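PDB 5B6T: glycosyl hydrolase family 62 protein from Coprinopsis cinerea, which probably hydrolyses terminal alpha-L-arabinofuranosyl side chains of arabinoxylan, as a family 62 alpha-L-arabinofuranosidase. Local coordinates for residues L1-F5 with A237-Q241; S4-S10 with G307-N313; G49-V53 with L76-A82; N101-S107 with T119-Y125. The contacts are given in a common frame with arbitrary orientation. Numbering follows the deposited sequence.

Overall arrangement
The chain folds as a five-bladed beta-propeller, as expected for family 62. At the N terminus, residues 1-5 start contact 1, which closes a loop of 231 residues against 237-241, at the end of strand 236-237. The same stretch runs into contact 2, where strand 7-9 pairs with strand 305-311. This closes a longer loop and joins the two ends of the chain in one blade. Contacts 1 and 2 share Ser4 and Phe5. Contacts 3 and 4 are nested inside both loops, in series, on the side of the chain's centre opposite contacts 1 and 2. Contact 3 joins the first two blades. Contact 4 forms the outer edge of the second, and Arg81 packs on Pro121 between them.

Contact 1: L1-F5 with A237-Q241; sequences LPSSF and ALADQ
This contact lies at the rim of a beta-propeller, where the N-terminal tail packs on a classic beta bulge at the edge of another blade. Leu238 and Ala239 form the bulge, both facing Ser225 of strand 221-228. Leu238 has phi/psi of -111/-88°, and Ala239 has -117/96°. Past Ala237, which ends strand 236-237, both segments are loop. The closest CA atoms are those of Ser3 and Leu238, 5.3 Å apart. The contact is van der Waals packing, without hydrogen bonds between the segments. Leu238 (chi1 t, chi2 p) inserts its methyls into the tail. Its CD2 lies 4.0 Å from Leu1 CD2 and 3.7 Å from Pro2 O, which has no polar partner in the model. Leu238 CD1 is 3.8 Å from Ser3 CA. Outside the segments, Ser3 O accepts a hydrogen bond from Asn244, and Leu1 and Leu238 both touch Leu209. The Phe5 ring (chi1 m) presents its edge: CZ is 3.9 Å from Leu238 CD2, and Phe5 CD2 is 3.9 Å from Ala239 CB.

Contact 2: S4-S10 with G307-N313; sequences SFRWSSS and GLLTQTN
Strand 7-9 pairs antiparallel with strand 305-311, so both chain ends meet in one blade of the beta-propeller, closing its ring. The axes of 7-9 and 307-311 approach to 4.4 Å, with 150° between their directions. Ser8 and Thr310 form a hydrogen-bonded pair: Ser8 N to Thr310 O and Thr310 N to Ser8 O are both 2.8 Å. Trp7-Gln311 and Ser9-Leu309 are the flanking non-hydrogen-bonded pairs, side chains on the buried face. Thr312 N to Arg6 O (2.8 Å) and Ser10 N to Leu308 O (2.9 Å) extend the ladder. Trp7 (chi1 m, chi2 91°) takes a CH-pi contact from Leu309 (chi1 m, chi2 t): Leu309 CD1 lies 4.0 Å from the centroid of the five-membered ring, over its face. Trp7 NE1 is hydrogen-bonded to Phe246 O. Ser9 OG (chi1 t) donates to Ser10 O at 2.7 Å. Ser10 OG (chi1 p) accepts Leu308 N at 2.9 Å. Ser8 (chi1 t) and Thr310 point to the other face; Ser8 CB also meets Thr312 CG2, past the strand, at 3.7 Å. The Asn313 amide (chi1 p) spans two backbone groups: OD1 accepts from Arg6 N at 3.1 Å, and ND2 donates to Ser4 O at 2.9 Å.

Contact 3: G49-V53 with L76-A82; sequences GYNLV and LGTGYRA
Residues 49-53 open strand 49-57, and residues 76-82 approach it as a loop that becomes strand 82-89. Gly49 starts the strand at phi/psi 157/-175°, angles at which a CB would strike the preceding carbonyl oxygen. Tyr50 (chi1 m) points its CA-CB bond toward the loop. Its CB lies 3.7 Å from Tyr80 CE1, and its CD2 3.9 Å from Ala82 CB. The Tyr50 and Tyr80 rings meet obliquely, with centroids 5.9 Å apart and planes at 64°. Their hydroxyls are hydrogen-bonded elsewhere, to Asn300 and Gln100 respectively. The backbone hydrogen bond is Arg81 N to Tyr50 O, 3.2 Å, and Tyr80 CA makes a 3.4 Å CA-H...O contact with Tyr50 O. Asn51 (chi1 t) follows, its CA 4.6 Å from Arg81 CA. Its CA-CB bond points sideways, and the side chain lies beside the Gly77-Gly79 backbone. Leu52 (chi1 m, chi2 t) packs into the core: CD1 is 4.1 Å from Leu76 CD1 and 3.9 Å from Arg81 CB, while Leu52 CD2 is 3.9 Å from Ala82 CA. Arg81 braces the loop, with NH2 to Leu76 O and NH1 to Tyr80 O both 2.9 Å. A glycerol about 3 Å and a lead ion about 6 Å from the Tyr50 side chain are consistent with a pocket beside this residue. The contact packs the connection between the first and second propeller blades, residues 76-82, on strand 49-57 of the first blade.

Contact 4: N101-S107 with T119-Y125; sequences NGNAAYS and TAPRTFY
Ser107 OG donates to Thr119 O at 2.6 Å, fixing the start of 119-125. Three backbone hydrogen bonds then set an antiparallel register. Tyr106 N to Arg122 O (2.9 Å) and Arg122 N to Tyr106 O (3.0 Å) make a hydrogen-bonded pair, and Phe124 N to Ala104 O (2.9 Å) follows. Ala105 and Thr123 form the non-hydrogen-bonded pair between them. Asn103 ND2 donates to Tyr125 O at 3.0 Å, and Asn101 OD1 accepts Asn103 N at 2.9 Å in an Asx turn. A water links Tyr106 O (2.8 Å), Ala120 O (2.8 Å) and Thr119 OG1 (2.8 Å). Thr119 OG1 is also hydrogen-bonded to Thr108 N. Further out, Tyr106 (chi1 p) has Arg122 CB over its ring face, 4.0 Å from the centroid. Tyr106 CD1 lies 3.5 Å from Phe124 CZ, with the rings oblique. Ala104 CB touches Phe124 CD2 (4.0 Å) and Tyr125 CD2 (3.9 Å). Phe124 continues the packing to Leu155 of the next blade. Short strand 122-123 is thus the outermost strand of a four-stranded antiparallel propeller blade.

Contact 1: L1-F5 with A237-Q241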
loop_
_atom_site.group_PDB
_atom_site.type_symbol
_atom_site.label_atom_id
_atom_site.label_comp_id
_atom_site.label_asym_id
_atom_site.label_seq_id
_atom_site.Cartn_x
_atom_site.Cartn_y
_atom_site.Cartn_z
ATOM N N LEU A 1 0.719 -20.443 4.948
ATOM C CA LEU A 1 0.333 -19.153 5.654
ATOM C C LEU A 1 -0.567 -19.427 6.870
ATOM O O LEU A 1 -1.619 -20.044 6.748
ATOM C CB LEU A 1 -0.373 -18.190 4.675
ATOM C CG LEU A 1 -0.483 -16.728 5.073
ATOM C CD1 LEU A 1 0.889 -16.062 5.094
ATOM C CD2 LEU A 1 -1.439 -15.971 4.145
ATOM N N PRO A 2 -0.159 -18.978 8.064
ATOM C CA PRO A 2 -0.952 -19.222 9.271
ATOM C C PRO A 2 -2.204 -18.367 9.361
ATOM O O PRO A 2 -2.382 -17.425 8.573
ATOM C CB PRO A 2 0.024 -18.899 10.410
ATOM C CG PRO A 2 0.942 -17.892 9.815
ATOM C CD PRO A 2 1.089 -18.245 8.358
ATOM N N SER A 3 -3.065 -18.679 10.325
ATOM C CA SER A 3 -4.331 -17.980 10.483
ATOM C C SER A 3 -4.277 -17.032 11.673
ATOM O O SER A 3 -5.271 -16.421 12.049
ATOM C CB SER A 3 -5.471 -19.007 10.636
ATOM O OG SER A 3 -5.290 -19.759 11.822
ATOM N N SER A 4 -3.110 -16.916 12.284
ATOM C CA SER A 4 -2.847 -15.878 13.279
ATOM C C SER A 4 -1.416 -15.410 13.045
ATOM O O SER A 4 -0.624 -16.104 12.405
ATOM C CB SER A 4 -3.024 -16.371 14.725
ATOM O OG SER A 4 -2.066 -17.352 15.037
ATOM N N PHE A 5 -1.113 -14.203 13.532
ATOM C CA PHE A 5 0.173 -13.564 13.293
ATOM C C PHE A 5 0.766 -12.957 14.535
ATOM O O PHE A 5 0.073 -12.461 15.395
ATOM C CB PHE A 5 0.017 -12.483 12.208
ATOM C CG PHE A 5 -0.422 -13.047 10.913
ATOM C CD1 PHE A 5 0.513 -13.526 10.009
ATOM C CD2 PHE A 5 -1.774 -13.263 10.654
ATOM C CE1 PHE A 5 0.091 -14.133 8.833
ATOM C CE2 PHE A 5 -2.178 -13.870 9.489
ATOM C CZ PHE A 5 -1.242 -14.292 8.582
ATOM N N ALA A 237 -12.545 -14.779 6.028
ATOM C CA ALA A 237 -11.712 -14.229 7.103
ATOM C C ALA A 237 -10.508 -15.115 7.364
ATOM O O ALA A 237 -10.619 -16.352 7.342
ATOM C CB ALA A 237 -12.527 -14.048 8.401
ATOM N N LEU A 238 -9.347 -14.495 7.580
ATOM C CA LEU A 238 -8.160 -15.187 8.012
ATOM C C LEU A 238 -7.949 -14.690 9.432
ATOM O O LEU A 238 -8.518 -15.281 10.388
ATOM C CB LEU A 238 -6.981 -14.921 7.067
ATOM C CG LEU A 238 -5.687 -15.677 7.394
ATOM C CD1 LEU A 238 -5.878 -17.173 7.145
ATOM C CD2 LEU A 238 -4.524 -15.131 6.599
ATOM N N ALA A 239 -7.224 -13.583 9.600
ATOM C CA ALA A 239 -7.087 -12.918 10.892
ATOM C C ALA A 239 -7.707 -11.537 10.745
ATOM O O ALA A 239 -7.104 -10.593 10.227
ATOM C CB ALA A 239 -5.630 -12.839 11.304
ATOM N N ASP A 240 -8.969 -11.417 11.139
ATOM C CA ASP A 240 -9.773 -10.208 10.799
ATOM C C ASP A 240 -10.512 -9.613 11.996
ATOM O O ASP A 240 -11.442 -8.824 11.829
ATOM C CB ASP A 240 -10.740 -10.510 9.649
ATOM C CG ASP A 240 -12.015 -11.172 10.121
ATOM O OD1 ASP A 240 -11.905 -12.032 11.032
ATOM O OD2 ASP A 240 -13.096 -10.828 9.589
ATOM N N GLN A 241 -10.070 -9.955 13.213
ATOM C CA GLN A 241 -10.721 -9.453 14.413
ATOM C C GLN A 241 -9.721 -8.777 15.326
ATOM O O GLN A 241 -8.519 -9.051 15.274
ATOM C CB GLN A 241 -11.448 -10.601 15.128
ATOM C CG GLN A 241 -12.510 -11.294 14.274
ATOM C CD GLN A 241 -13.663 -10.380 13.880
ATOM O OE1 GLN A 241 -13.998 -9.416 14.600
ATOM N NE2 GLN A 241 -14.248 -10.634 12.711
#

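Contact 2: S4-S10 with G307-N313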
loop_
_atom_site.group_PDB
_atom_site.type_symbol
_atom_site.label_atom_id
_atom_site.label_comp_id
_atom_site.label_asym_id
_atom_site.label_seq_id
_atom_site.Cartn_x
_atom_site.Cartn_y
_atom_site.Cartn_z
ATOM N N SER A 4 -3.110 -16.916 12.284
ATOM C CA SER A 4 -2.847 -15.878 13.279
ATOM C C SER A 4 -1.416 -15.410 13.045
ATOM O O SER A 4 -0.624 -16.104 12.405
ATOM C CB SER A 4 -3.024 -16.371 14.725
ATOM O OG SER A 4 -2.066 -17.352 15.037
ATOM N N PHE A 5 -1.113 -14.203 13.532
ATOM C CA PHE A 5 0.173 -13.564 13.293
ATOM C C PHE A 5 0.766 -12.957 14.535
ATOM O O PHE A 5 0.073 -12.461 15.395
ATOM C CB PHE A 5 0.017 -12.483 12.208
ATOM C CG PHE A 5 -0.422 -13.047 10.913
ATOM C CD1 PHE A 5 0.513 -13.526 10.009
ATOM C CD2 PHE A 5 -1.774 -13.263 10.654
ATOM C CE1 PHE A 5 0.091 -14.133 8.833
ATOM C CE2 PHE A 5 -2.178 -13.870 9.489
ATOM C CZ PHE A 5 -1.242 -14.292 8.582
ATOM N N ARG A 6 2.092 -13.013 14.610
ATOM C CA ARG A 6 2.859 -12.266 15.584
ATOM C C ARG A 6 4.044 -11.623 14.894
ATOM O O ARG A 6 4.641 -12.197 13.979
ATOM C CB ARG A 6 3.318 -13.157 16.743
ATOM C CG ARG A 6 2.119 -13.439 17.646
ATOM C CD ARG A 6 2.503 -13.978 19.004
ATOM N NE ARG A 6 3.511 -13.144 19.647
ATOM C CZ ARG A 6 3.322 -11.985 20.270
ATOM N NH1 ARG A 6 2.130 -11.422 20.403
ATOM N NH2 ARG A 6 4.385 -11.389 20.800
ATOM N N TRP A 7 4.401 -10.435 15.364
ATOM C CA TRP A 7 5.436 -9.619 14.708
ATOM C C TRP A 7 6.388 -9.026 15.724
ATOM O O TRP A 7 6.035 -8.792 16.898
ATOM C CB TRP A 7 4.829 -8.425 13.947
ATOM C CG TRP A 7 3.708 -8.753 13.036
ATOM C CD1 TRP A 7 2.386 -8.747 13.354
ATOM C CD2 TRP A 7 3.801 -9.128 11.653
ATOM N NE1 TRP A 7 1.653 -9.093 12.251
ATOM C CE2 TRP A 7 2.492 -9.334 11.196
ATOM C CE3 TRP A 7 4.863 -9.326 10.768
ATOM C CZ2 TRP A 7 2.209 -9.724 9.876
ATOM C CZ3 TRP A 7 4.598 -9.685 9.461
ATOM C CH2 TRP A 7 3.265 -9.885 9.022
ATOM N N SER A 8 7.576 -8.689 15.221
ATOM C CA SER A 8 8.537 -7.838 15.907
ATOM C C SER A 8 8.794 -6.613 15.036
ATOM O O SER A 8 9.136 -6.749 13.851
ATOM C CB SER A 8 9.859 -8.578 16.152
ATOM O OG SER A 8 10.808 -7.691 16.740
ATOM N N SER A 9 8.614 -5.434 15.618
ATOM C CA SER A 9 8.785 -4.185 14.904
ATOM C C SER A 9 10.119 -3.543 15.172
ATOM O O SER A 9 10.593 -3.489 16.319
ATOM C CB SER A 9 7.706 -3.175 15.272
ATOM O OG SER A 9 7.864 -1.973 14.495
ATOM N N SER A 10 10.707 -3.026 14.105
ATOM C CA SER A 10 11.797 -2.061 14.207
ATOM C C SER A 10 11.332 -0.775 14.848
ATOM O O SER A 10 10.138 -0.558 15.038
ATOM C CB SER A 10 12.315 -1.724 12.813
ATOM O OG SER A 10 11.383 -0.908 12.104
ATOM N N GLY A 307 8.256 2.008 9.527
ATOM C CA GLY A 307 8.947 0.920 10.211
ATOM C C GLY A 307 8.717 -0.416 9.542
ATOM O O GLY A 307 7.995 -0.513 8.521
ATOM N N LEU A 308 9.350 -1.455 10.086
ATOM C CA LEU A 308 9.306 -2.766 9.462
ATOM C C LEU A 308 8.950 -3.818 10.495
ATOM O O LEU A 308 9.644 -3.919 11.511
ATOM C CB LEU A 308 10.663 -3.114 8.879
ATOM C CG LEU A 308 10.741 -4.383 8.031
ATOM C CD1 LEU A 308 9.887 -4.262 6.780
ATOM C CD2 LEU A 308 12.178 -4.700 7.641
ATOM N N LEU A 309 7.879 -4.553 10.224
ATOM C CA LEU A 309 7.492 -5.700 11.035
ATOM C C LEU A 309 8.135 -6.946 10.449
ATOM O O LEU A 309 8.075 -7.145 9.264
ATOM C CB LEU A 309 5.975 -5.895 10.997
ATOM C CG LEU A 309 5.060 -4.763 11.409
ATOM C CD1 LEU A 309 3.621 -5.218 11.393
ATOM C CD2 LEU A 309 5.412 -4.239 12.787
ATOM N N THR A 310 8.708 -7.784 11.312
ATOM C CA THR A 310 9.223 -9.089 10.936
ATOM C C THR A 310 8.409 -10.166 11.655
ATOM O O THR A 310 8.229 -10.106 12.857
ATOM C CB THR A 310 10.707 -9.197 11.318
ATOM O OG1 THR A 310 11.466 -8.206 10.607
ATOM C CG2 THR A 310 11.253 -10.542 10.979
ATOM N N GLN A 311 7.868 -11.109 10.904
ATOM C CA GLN A 311 7.009 -12.119 11.509
ATOM C C GLN A 311 7.824 -13.010 12.458
ATOM O O GLN A 311 8.915 -13.468 12.086
ATOM C CB GLN A 311 6.373 -12.979 10.424
ATOM C CG GLN A 311 5.450 -14.066 10.934
ATOM C CD GLN A 311 4.906 -14.920 9.817
ATOM O OE1 GLN A 311 5.502 -15.030 8.757
ATOM N NE2 GLN A 311 3.780 -15.584 10.077
ATOM N N THR A 312 7.272 -13.240 13.654
ATOM C CA THR A 312 7.899 -14.108 14.650
ATOM C C THR A 312 7.226 -15.466 14.797
ATOM O O THR A 312 7.762 -16.318 15.523
ATOM C CB THR A 312 7.971 -13.415 16.026
ATOM O OG1 THR A 312 6.649 -13.124 16.471
ATOM C CG2 THR A 312 8.773 -12.148 15.925
ATOM N N ASN A 313 6.070 -15.687 14.159
ATOM C CA ASN A 313 5.464 -17.020 14.130
ATOM C C ASN A 313 5.501 -17.596 12.730
ATOM O O ASN A 313 4.539 -18.224 12.271
ATOM C CB ASN A 313 4.026 -17.002 14.664
ATOM C CG ASN A 313 3.038 -16.375 13.693
ATOM O OD1 ASN A 313 3.346 -15.367 13.013
ATOM N ND2 ASN A 313 1.832 -16.936 13.654
HETATM O O HOH W 1 6.383 -11.259 18.395
#

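Contact 3: G49-V53 with L76-A82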
loop_
_atom_site.group_PDB
_atom_site.type_symbol
_atom_site.label_atom_id
_atom_site.label_comp_id
_atom_site.label_asym_id
_atom_site.label_seq_id
_atom_site.Cartn_x
_atom_site.Cartn_y
_atom_site.Cartn_z
ATOM N N GLY A 49 -0.253 19.673 1.283
ATOM C CA GLY A 49 -0.522 18.732 0.203
ATOM C C GLY A 49 0.303 17.463 0.254
ATOM O O GLY A 49 1.044 17.213 1.207
ATOM N N TYR A 50 0.105 16.686 -0.806
ATOM C CA TYR A 50 0.717 15.384 -0.990
ATOM C C TYR A 50 1.424 15.313 -2.308
ATOM O O TYR A 50 0.920 15.784 -3.323
ATOM C CB TYR A 50 -0.349 14.303 -0.996
ATOM C CG TYR A 50 -0.889 13.977 0.372
ATOM C CD1 TYR A 50 -1.785 14.812 1.013
ATOM C CD2 TYR A 50 -0.517 12.808 1.004
ATOM C CE1 TYR A 50 -2.262 14.513 2.284
ATOM C CE2 TYR A 50 -0.989 12.484 2.242
ATOM C CZ TYR A 50 -1.861 13.332 2.899
ATOM O OH TYR A 50 -2.315 12.958 4.157
ATOM N N ASN A 51 2.586 14.659 -2.310
ATOM C CA ASN A 51 3.245 14.253 -3.560
ATOM C C ASN A 51 3.987 12.927 -3.236
ATOM O O ASN A 51 3.668 12.260 -2.256
ATOM C CB ASN A 51 4.110 15.405 -4.134
ATOM C CG ASN A 51 4.324 15.325 -5.661
ATOM O OD1 ASN A 51 3.670 16.028 -6.459
ATOM N ND2 ASN A 51 5.303 14.572 -6.067
ATOM N N LEU A 52 4.941 12.547 -4.056
ATOM C CA LEU A 52 5.566 11.234 -3.966
ATOM C C LEU A 52 7.074 11.373 -3.945
ATOM O O LEU A 52 7.645 12.251 -4.588
ATOM C CB LEU A 52 5.169 10.371 -5.176
ATOM C CG LEU A 52 3.679 10.037 -5.340
ATOM C CD1 LEU A 52 3.395 9.307 -6.654
ATOM C CD2 LEU A 52 3.154 9.188 -4.192
ATOM N N VAL A 53 7.697 10.447 -3.228
ATOM C CA VAL A 53 9.155 10.396 -3.127
ATOM C C VAL A 53 9.654 8.957 -3.373
ATOM O O VAL A 53 8.971 7.976 -3.025
ATOM C CB VAL A 53 9.603 10.960 -1.768
ATOM C CG1 VAL A 53 9.128 10.100 -0.619
ATOM C CG2 VAL A 53 11.111 11.195 -1.741
ATOM N N LEU A 76 6.304 13.131 -13.813
ATOM C CA LEU A 76 5.208 12.911 -12.872
ATOM C C LEU A 76 4.686 14.227 -12.246
ATOM O O LEU A 76 3.477 14.441 -12.131
ATOM C CB LEU A 76 5.679 11.922 -11.789
ATOM C CG LEU A 76 4.620 11.451 -10.791
ATOM C CD1 LEU A 76 4.846 9.995 -10.379
ATOM C CD2 LEU A 76 4.579 12.328 -9.543
ATOM N N GLY A 77 5.614 15.095 -11.864
ATOM C CA GLY A 77 5.308 16.526 -11.670
ATOM C C GLY A 77 4.650 16.923 -10.368
ATOM O O GLY A 77 4.362 16.080 -9.524
ATOM N N THR A 78 4.518 18.243 -10.188
ATOM C CA THR A 78 3.837 18.825 -9.055
ATOM C C THR A 78 2.326 18.661 -9.155
ATOM O O THR A 78 1.776 18.285 -10.194
ATOM C CB THR A 78 4.155 20.336 -8.912
ATOM O OG1 THR A 78 3.814 21.010 -10.124
ATOM C CG2 THR A 78 5.621 20.563 -8.570
ATOM N N GLY A 79 1.697 18.904 -8.025
ATOM C CA GLY A 79 0.290 18.701 -7.855
ATOM C C GLY A 79 0.087 17.575 -6.889
ATOM O O GLY A 79 1.044 17.038 -6.357
ATOM N N TYR A 80 -1.170 17.235 -6.652
ATOM C CA TYR A 80 -1.508 16.181 -5.719
ATOM C C TYR A 80 -1.256 14.803 -6.343
ATOM O O TYR A 80 -1.797 14.489 -7.416
ATOM C CB TYR A 80 -2.983 16.306 -5.336
ATOM C CG TYR A 80 -3.501 15.190 -4.470
ATOM C CD1 TYR A 80 -3.368 15.234 -3.096
ATOM C CD2 TYR A 80 -4.096 14.085 -5.040
ATOM C CE1 TYR A 80 -3.826 14.195 -2.297
ATOM C CE2 TYR A 80 -4.563 13.046 -4.251
ATOM C CZ TYR A 80 -4.431 13.129 -2.894
ATOM O OH TYR A 80 -4.896 12.104 -2.106
ATOM N N ARG A 81 -0.441 13.997 -5.656
ATOM C CA ARG A 81 -0.300 12.562 -5.949
ATOM C C ARG A 81 -0.078 11.895 -4.599
ATOM O O ARG A 81 0.640 12.427 -3.755
ATOM C CB ARG A 81 0.888 12.238 -6.879
ATOM C CG ARG A 81 0.789 12.780 -8.297
ATOM C CD ARG A 81 1.487 14.124 -8.405
ATOM N NE ARG A 81 1.607 14.595 -9.783
ATOM C CZ ARG A 81 0.626 15.134 -10.487
ATOM N NH1 ARG A 81 -0.591 15.302 -9.966
ATOM N NH2 ARG A 81 0.873 15.574 -11.706
ATOM N N ALA A 82 -0.669 10.721 -4.405
ATOM C CA ALA A 82 -0.517 10.014 -3.122
ATOM C C ALA A 82 -0.730 8.516 -3.250
ATOM O O ALA A 82 -1.456 8.057 -4.140
ATOM C CB ALA A 82 -1.447 10.572 -2.067
#

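Contact 4: N101-S107 with T119-Y125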
loop_
_atom_site.group_PDB
_atom_site.type_symbol
_atom_site.label_atom_id
_atom_site.label_comp_id
_atom_site.label_asym_id
_atom_site.label_seq_id
_atom_site.Cartn_x
_atom_site.Cartn_y
_atom_site.Cartn_z
ATOM N N ASN A 101 -4.654 10.744 -7.913
ATOM C CA ASN A 101 -4.492 12.155 -8.185
ATOM C C ASN A 101 -5.847 12.864 -8.202
ATOM O O ASN A 101 -5.955 13.958 -8.779
ATOM C CB ASN A 101 -3.774 12.373 -9.524
ATOM C CG ASN A 101 -4.621 11.990 -10.716
ATOM O OD1 ASN A 101 -5.609 11.252 -10.598
ATOM N ND2 ASN A 101 -4.212 12.475 -11.886
ATOM N N GLY A 102 -6.846 12.268 -7.573
ATOM C CA GLY A 102 -8.261 12.644 -7.760
ATOM C C GLY A 102 -9.011 11.617 -8.619
ATOM O O GLY A 102 -10.247 11.422 -8.488
ATOM N N ASN A 103 -8.246 10.947 -9.479
ATOM C CA ASN A 103 -8.674 9.777 -10.244
ATOM C C ASN A 103 -7.733 8.617 -9.848
ATOM O O ASN A 103 -6.863 8.786 -8.974
ATOM C CB ASN A 103 -8.601 10.136 -11.740
ATOM C CG ASN A 103 -9.456 9.247 -12.632
ATOM O OD1 ASN A 103 -9.682 8.045 -12.400
ATOM N ND2 ASN A 103 -9.875 9.830 -13.738
ATOM N N ALA A 104 -7.925 7.460 -10.439
ATOM C CA ALA A 104 -6.980 6.350 -10.351
ATOM C C ALA A 104 -5.951 6.542 -11.447
ATOM O O ALA A 104 -6.296 6.544 -12.623
ATOM C CB ALA A 104 -7.720 5.029 -10.535
ATOM N N ALA A 105 -4.693 6.738 -11.060
ATOM C CA ALA A 105 -3.643 7.171 -11.984
ATOM C C ALA A 105 -2.441 6.258 -12.041
ATOM O O ALA A 105 -2.235 5.380 -11.167
ATOM C CB ALA A 105 -3.201 8.575 -11.634
ATOM N N TYR A 106 -1.627 6.450 -13.084
ATOM C CA TYR A 106 -0.383 5.720 -13.181
ATOM C C TYR A 106 0.660 6.453 -14.003
ATOM O O TYR A 106 0.314 7.277 -14.876
ATOM C CB TYR A 106 -0.605 4.331 -13.796
ATOM C CG TYR A 106 -1.068 4.390 -15.243
ATOM C CD1 TYR A 106 -2.429 4.522 -15.541
ATOM C CD2 TYR A 106 -0.157 4.350 -16.289
ATOM C CE1 TYR A 106 -2.871 4.607 -16.844
ATOM C CE2 TYR A 106 -0.583 4.408 -17.614
ATOM C CZ TYR A 106 -1.928 4.563 -17.869
ATOM O OH TYR A 106 -2.380 4.634 -19.175
ATOM N N SER A 107 1.922 6.149 -13.695
ATOM C CA SER A 107 3.082 6.521 -14.506
ATOM C C SER A 107 3.810 5.253 -14.930
ATOM O O SER A 107 3.674 4.200 -14.300
ATOM C CB SER A 107 4.038 7.423 -13.712
ATOM O OG SER A 107 3.406 8.629 -13.370
ATOM N N THR A 119 6.674 9.009 -15.926
ATOM C CA THR A 119 5.851 9.807 -16.825
ATOM C C THR A 119 4.849 10.682 -16.094
ATOM O O THR A 119 4.479 10.435 -14.951
ATOM C CB THR A 119 5.104 8.904 -17.834
ATOM O OG1 THR A 119 4.341 7.890 -17.130
ATOM C CG2 THR A 119 6.052 8.247 -18.787
ATOM N N ALA A 120 4.382 11.727 -16.784
ATOM C CA ALA A 120 3.270 12.515 -16.322
ATOM C C ALA A 120 2.025 11.614 -16.186
ATOM O O ALA A 120 1.892 10.665 -16.924
ATOM C CB ALA A 120 2.983 13.632 -17.323
ATOM N N PRO A 121 1.128 11.917 -15.232
ATOM C CA PRO A 121 0.057 10.968 -14.920
ATOM C C PRO A 121 -0.898 10.701 -16.084
ATOM O O PRO A 121 -1.250 11.637 -16.868
ATOM C CB PRO A 121 -0.703 11.638 -13.789
ATOM C CG PRO A 121 0.255 12.576 -13.164
ATOM C CD PRO A 121 1.137 13.048 -14.297
ATOM N N ARG A 122 -1.282 9.432 -16.214
ATOM C CA ARG A 122 -2.441 9.018 -17.035
ATOM C C ARG A 122 -3.456 8.371 -16.093
ATOM O O ARG A 122 -3.102 8.021 -14.963
ATOM C CB ARG A 122 -2.013 8.056 -18.153
ATOM C CG ARG A 122 -1.229 8.750 -19.267
ATOM C CD ARG A 122 -0.654 7.721 -20.225
ATOM N NE ARG A 122 0.116 8.316 -21.326
ATOM C CZ ARG A 122 -0.045 8.055 -22.629
ATOM N NH1 ARG A 122 -0.957 7.180 -23.057
ATOM N NH2 ARG A 122 0.734 8.676 -23.517
ATOM N N THR A 123 -4.710 8.248 -16.512
ATOM C CA THR A 123 -5.718 7.657 -15.640
ATOM C C THR A 123 -6.317 6.358 -16.207
ATOM O O THR A 123 -6.335 6.155 -17.427
ATOM C CB THR A 123 -6.832 8.638 -15.299
ATOM O OG1 THR A 123 -7.483 9.054 -16.499
ATOM C CG2 THR A 123 -6.282 9.851 -14.569
ATOM N N PHE A 124 -6.762 5.484 -15.296
ATOM C CA PHE A 124 -7.354 4.201 -15.644
ATOM C C PHE A 124 -8.840 4.337 -16.009
ATOM O O PHE A 124 -9.445 3.411 -16.575
ATOM C CB PHE A 124 -7.234 3.249 -14.438
ATOM C CG PHE A 124 -5.855 2.727 -14.166
ATOM C CD1 PHE A 124 -5.216 1.892 -15.069
ATOM C CD2 PHE A 124 -5.187 3.049 -12.972
ATOM C CE1 PHE A 124 -3.976 1.374 -14.807
ATOM C CE2 PHE A 124 -3.927 2.513 -12.701
ATOM C CZ PHE A 124 -3.324 1.682 -13.629
ATOM N N TYR A 125 -9.465 5.443 -15.602
ATOM C CA TYR A 125 -10.857 5.720 -15.920
ATOM C C TYR A 125 -10.966 7.159 -16.412
ATOM O O TYR A 125 -10.152 7.990 -16.080
ATOM C CB TYR A 125 -11.733 5.624 -14.673
ATOM C CG TYR A 125 -11.671 4.325 -13.863
ATOM C CD1 TYR A 125 -12.491 3.250 -14.170
ATOM C CD2 TYR A 125 -10.872 4.236 -12.733
ATOM C CE1 TYR A 125 -12.462 2.108 -13.398
ATOM C CE2 TYR A 125 -10.846 3.116 -11.950
ATOM C CZ TYR A 125 -11.640 2.062 -12.262
ATOM O OH TYR A 125 -11.630 0.947 -11.447
HETATM O O HOH W 2 1.543 7.945 -17.270
HETATM O O HOH W 3 -4.810 4.938 -19.723
#